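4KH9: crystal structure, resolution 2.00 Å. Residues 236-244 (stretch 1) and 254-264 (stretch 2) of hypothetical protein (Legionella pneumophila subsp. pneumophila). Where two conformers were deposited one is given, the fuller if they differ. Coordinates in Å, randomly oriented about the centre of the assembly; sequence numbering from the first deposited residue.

Stretch 1 (236-244) ENWYLETDV
Stretch 2 (254-264) RRSGHTAFSYS

Residues 238-244 and 254-264 pair as antiparallel strands, their N-to-C directions at 159°. In the paired strands phi runs from -85° at Leu240 to -157° at Thr259, and psi from 123° to 162° at most. The register sets Trp238 against Phe261 and Val244 against Arg255.

Hydrogen-bonded pairs alternate with non-hydrogen-bonded ones. Trp238 N to Phe261 O and Phe261 N to Trp238 O are both 3.0 Å. Leu240 N to Thr259 O is 2.8 Å; Thr259 N to Leu240 O is 3.1 Å. Thr242 N to Gly257 O and Gly257 N to Thr242 O are both 2.8 Å. Val244 N to Arg255 O is 2.8 Å; Arg255 N to Val244 O is 3.0 Å. Between these pairs, CA-H...O contacts close the gaps, as from His258 CA to Leu240 O, 3.1 Å.

One salt bridge joins the side chains. Asp243 (t) receives Arg254 NE at OD1, 3.1 Å, and Arg254 NH2 at OD2, 3.2 Å. Arg254 has chi1 t, chi2 101°, chi3 t and chi4 -99°; CA-to-CB points sideways, but the end of the side chain comes nearer Asp243.

Aromatic packing involves Trp238 (m, chi2 67°), Phe261 (p) and Tyr263 (t). Trp238 CB lies over the Phe261 ring face, 3.4 Å from Phe261 CZ. Their rings are slid apart and barely overlap. Trp238 CD1 meets Tyr263 CB at 3.6 Å. On the other face, Tyr239 (m) CE2 touches Ala260 CB at 3.6 Å.

Water 1 links Glu236 O (2.8 Å) to Tyr263 N (2.9 Å).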

# COMPACT_ATOMS: atom_id res chain seq x y z
N GLU A 236 4.25 -1.60 9.08
CA GLU A 236 3.10 -1.10 8.32
C GLU A 236 3.54 -0.40 7.03
O GLU A 236 4.67 0.10 6.93
CB GLU A 236 2.25 -0.14 9.18
CG GLU A 236 1.67 -0.73 10.45
CD GLU A 236 1.12 0.32 11.41
OE1 GLU A 236 1.91 1.16 11.90
OE2 GLU A 236 -0.10 0.28 11.69
N ASN A 237 2.64 -0.37 6.04
CA ASN A 237 2.91 0.23 4.75
C ASN A 237 2.27 1.61 4.57
O ASN A 237 1.42 2.04 5.34
CB ASN A 237 2.43 -0.69 3.62
CG ASN A 237 3.28 -1.92 3.43
OD1 ASN A 237 4.52 -1.90 3.58
ND2 ASN A 237 2.63 -3.00 3.06
N TRP A 238 2.76 2.31 3.54
CA TRP A 238 2.25 3.57 3.03
C TRP A 238 1.30 3.30 1.90
O TRP A 238 1.37 2.23 1.29
CB TRP A 238 3.41 4.44 2.52
CG TRP A 238 4.26 5.07 3.57
CD1 TRP A 238 5.09 4.44 4.45
CD2 TRP A 238 4.41 6.48 3.80
NE1 TRP A 238 5.67 5.36 5.28
CE2 TRP A 238 5.28 6.63 4.90
CE3 TRP A 238 3.79 7.63 3.26
CZ2 TRP A 238 5.63 7.89 5.42
CZ3 TRP A 238 4.14 8.88 3.77
CH2 TRP A 238 5.05 9.00 4.84
N TYR A 239 0.47 4.29 1.59
CA TYR A 239 -0.45 4.25 0.48
C TYR A 239 -0.40 5.52 -0.32
O TYR A 239 -0.27 6.62 0.22
CB TYR A 239 -1.93 4.01 0.94
CG TYR A 239 -2.21 2.58 1.35
CD1 TYR A 239 -1.93 2.15 2.65
CD2 TYR A 239 -2.65 1.64 0.43
CE1 TYR A 239 -2.10 0.81 3.01
CE2 TYR A 239 -2.85 0.31 0.79
CZ TYR A 239 -2.54 -0.11 2.08
OH TYR A 239 -2.72 -1.42 2.45
N LEU A 240 -0.48 5.33 -1.61
CA LEU A 240 -0.77 6.34 -2.59
C LEU A 240 -2.29 6.44 -2.66
O LEU A 240 -2.95 5.41 -2.84
CB LEU A 240 -0.15 6.01 -3.96
CG LEU A 240 -0.71 6.83 -5.15
CD1 LEU A 240 -0.33 8.32 -5.02
CD2 LEU A 240 -0.26 6.25 -6.49
N GLU A 241 -2.85 7.64 -2.43
CA GLU A 241 -4.31 7.88 -2.52
C GLU A 241 -4.56 8.90 -3.60
O GLU A 241 -3.94 9.96 -3.59
CB GLU A 241 -4.90 8.41 -1.18
CG GLU A 241 -4.78 7.52 0.04
CD GLU A 241 -5.59 8.06 1.22
OE1 GLU A 241 -5.79 9.29 1.31
OE2 GLU A 241 -5.99 7.23 2.07
N THR A 242 -5.42 8.59 -4.52
CA THR A 242 -5.72 9.55 -5.57
C THR A 242 -7.23 9.61 -5.82
O THR A 242 -7.94 8.61 -5.64
CB THR A 242 -4.93 9.27 -6.86
OG1 THR A 242 -5.31 10.21 -7.87
CG2 THR A 242 -5.11 7.88 -7.38
N ASP A 243 -7.68 10.79 -6.26
CA ASP A 243 -9.06 11.11 -6.57
C ASP A 243 -9.09 11.86 -7.87
O ASP A 243 -8.34 12.82 -8.06
CB ASP A 243 -9.71 11.93 -5.43
CG ASP A 243 -11.23 11.83 -5.31
OD1 ASP A 243 -11.86 11.10 -6.14
OD2 ASP A 243 -11.80 12.47 -4.40
N VAL A 244 -9.90 11.38 -8.81
CA VAL A 244 -10.00 11.97 -10.13
C VAL A 244 -11.50 12.27 -10.45
O VAL A 244 -12.39 11.43 -10.21
CB VAL A 244 -9.38 10.99 -11.15
CG1 VAL A 244 -9.65 11.40 -12.59
CG2 VAL A 244 -7.86 10.83 -10.92
N ARG A 254 -16.17 9.84 -11.92
CA ARG A 254 -15.46 9.97 -10.65
C ARG A 254 -14.84 8.66 -10.26
O ARG A 254 -15.54 7.64 -10.19
CB ARG A 254 -16.43 10.46 -9.55
CG ARG A 254 -15.81 10.49 -8.18
CD ARG A 254 -15.38 11.84 -7.72
NE ARG A 254 -14.84 11.81 -6.36
CZ ARG A 254 -15.52 12.15 -5.26
NH1 ARG A 254 -16.79 12.53 -5.34
NH2 ARG A 254 -14.93 12.10 -4.08
N ARG A 255 -13.51 8.67 -10.02
CA ARG A 255 -12.80 7.49 -9.58
C ARG A 255 -11.78 7.86 -8.52
O ARG A 255 -11.13 8.90 -8.61
CB ARG A 255 -12.10 6.77 -10.76
CG ARG A 255 -12.97 6.08 -11.83
CD ARG A 255 -13.58 4.81 -11.32
NE ARG A 255 -14.56 4.22 -12.24
CZ ARG A 255 -15.88 4.40 -12.19
NH1 ARG A 255 -16.42 5.24 -11.31
NH2 ARG A 255 -16.67 3.76 -13.04
N SER A 256 -11.61 7.00 -7.54
CA SER A 256 -10.58 7.15 -6.53
C SER A 256 -9.81 5.85 -6.46
O SER A 256 -10.34 4.79 -6.82
CB SER A 256 -11.13 7.59 -5.18
OG SER A 256 -11.64 6.48 -4.49
N GLY A 257 -8.54 5.94 -6.14
CA GLY A 257 -7.69 4.76 -6.11
C GLY A 257 -6.62 4.82 -5.07
O GLY A 257 -6.28 5.89 -4.58
N HIS A 258 -6.11 3.63 -4.74
CA HIS A 258 -5.08 3.39 -3.74
C HIS A 258 -4.07 2.38 -4.23
O HIS A 258 -4.43 1.49 -5.00
CB HIS A 258 -5.70 2.81 -2.43
CG HIS A 258 -6.77 3.62 -1.75
ND1 HIS A 258 -6.49 4.42 -0.66
CD2 HIS A 258 -8.11 3.61 -1.95
CE1 HIS A 258 -7.65 4.92 -0.26
NE2 HIS A 258 -8.65 4.45 -1.01
N THR A 259 -2.84 2.45 -3.73
CA THR A 259 -1.84 1.42 -3.95
C THR A 259 -0.84 1.53 -2.79
O THR A 259 -0.61 2.61 -2.23
CB THR A 259 -1.21 1.33 -5.35
OG1 THR A 259 -0.72 -0.02 -5.45
CG2 THR A 259 -0.08 2.36 -5.58
N ALA A 260 -0.34 0.37 -2.36
CA ALA A 260 0.56 0.26 -1.22
C ALA A 260 2.01 0.23 -1.67
O ALA A 260 2.35 -0.28 -2.75
CB ALA A 260 0.24 -1.01 -0.43
N PHE A 261 2.88 0.72 -0.81
CA PHE A 261 4.32 0.66 -1.01
C PHE A 261 4.96 0.61 0.36
O PHE A 261 4.36 1.03 1.35
CB PHE A 261 4.86 1.81 -1.89
CG PHE A 261 4.69 3.20 -1.34
CD1 PHE A 261 3.54 3.96 -1.62
CD2 PHE A 261 5.70 3.78 -0.58
CE1 PHE A 261 3.40 5.26 -1.13
CE2 PHE A 261 5.57 5.09 -0.10
CZ PHE A 261 4.43 5.82 -0.40
N SER A 262 6.15 0.02 0.43
CA SER A 262 6.90 -0.11 1.68
C SER A 262 7.92 1.00 1.79
O SER A 262 8.49 1.42 0.77
CB SER A 262 7.57 -1.48 1.74
OG SER A 262 8.34 -1.61 2.92
N TYR A 263 8.22 1.44 3.01
CA TYR A 263 9.20 2.51 3.23
C TYR A 263 10.09 2.20 4.45
O TYR A 263 9.56 1.78 5.46
CB TYR A 263 8.47 3.85 3.42
CG TYR A 263 9.36 5.00 3.82
CD1 TYR A 263 10.14 5.66 2.89
CD2 TYR A 263 9.44 5.42 5.15
CE1 TYR A 263 10.96 6.73 3.25
CE2 TYR A 263 10.24 6.50 5.52
CZ TYR A 263 11.00 7.15 4.56
OH TYR A 263 11.82 8.20 4.89
N SER A 264 11.41 2.48 4.37
CA SER A 264 12.27 2.28 5.55
C SER A 264 13.31 3.40 5.70
O SER A 264 13.62 4.13 4.77
CB SER A 264 12.97 0.92 5.50
OG SER A 264 13.92 0.85 4.45
O HOH W 1 6.52 1.41 5.31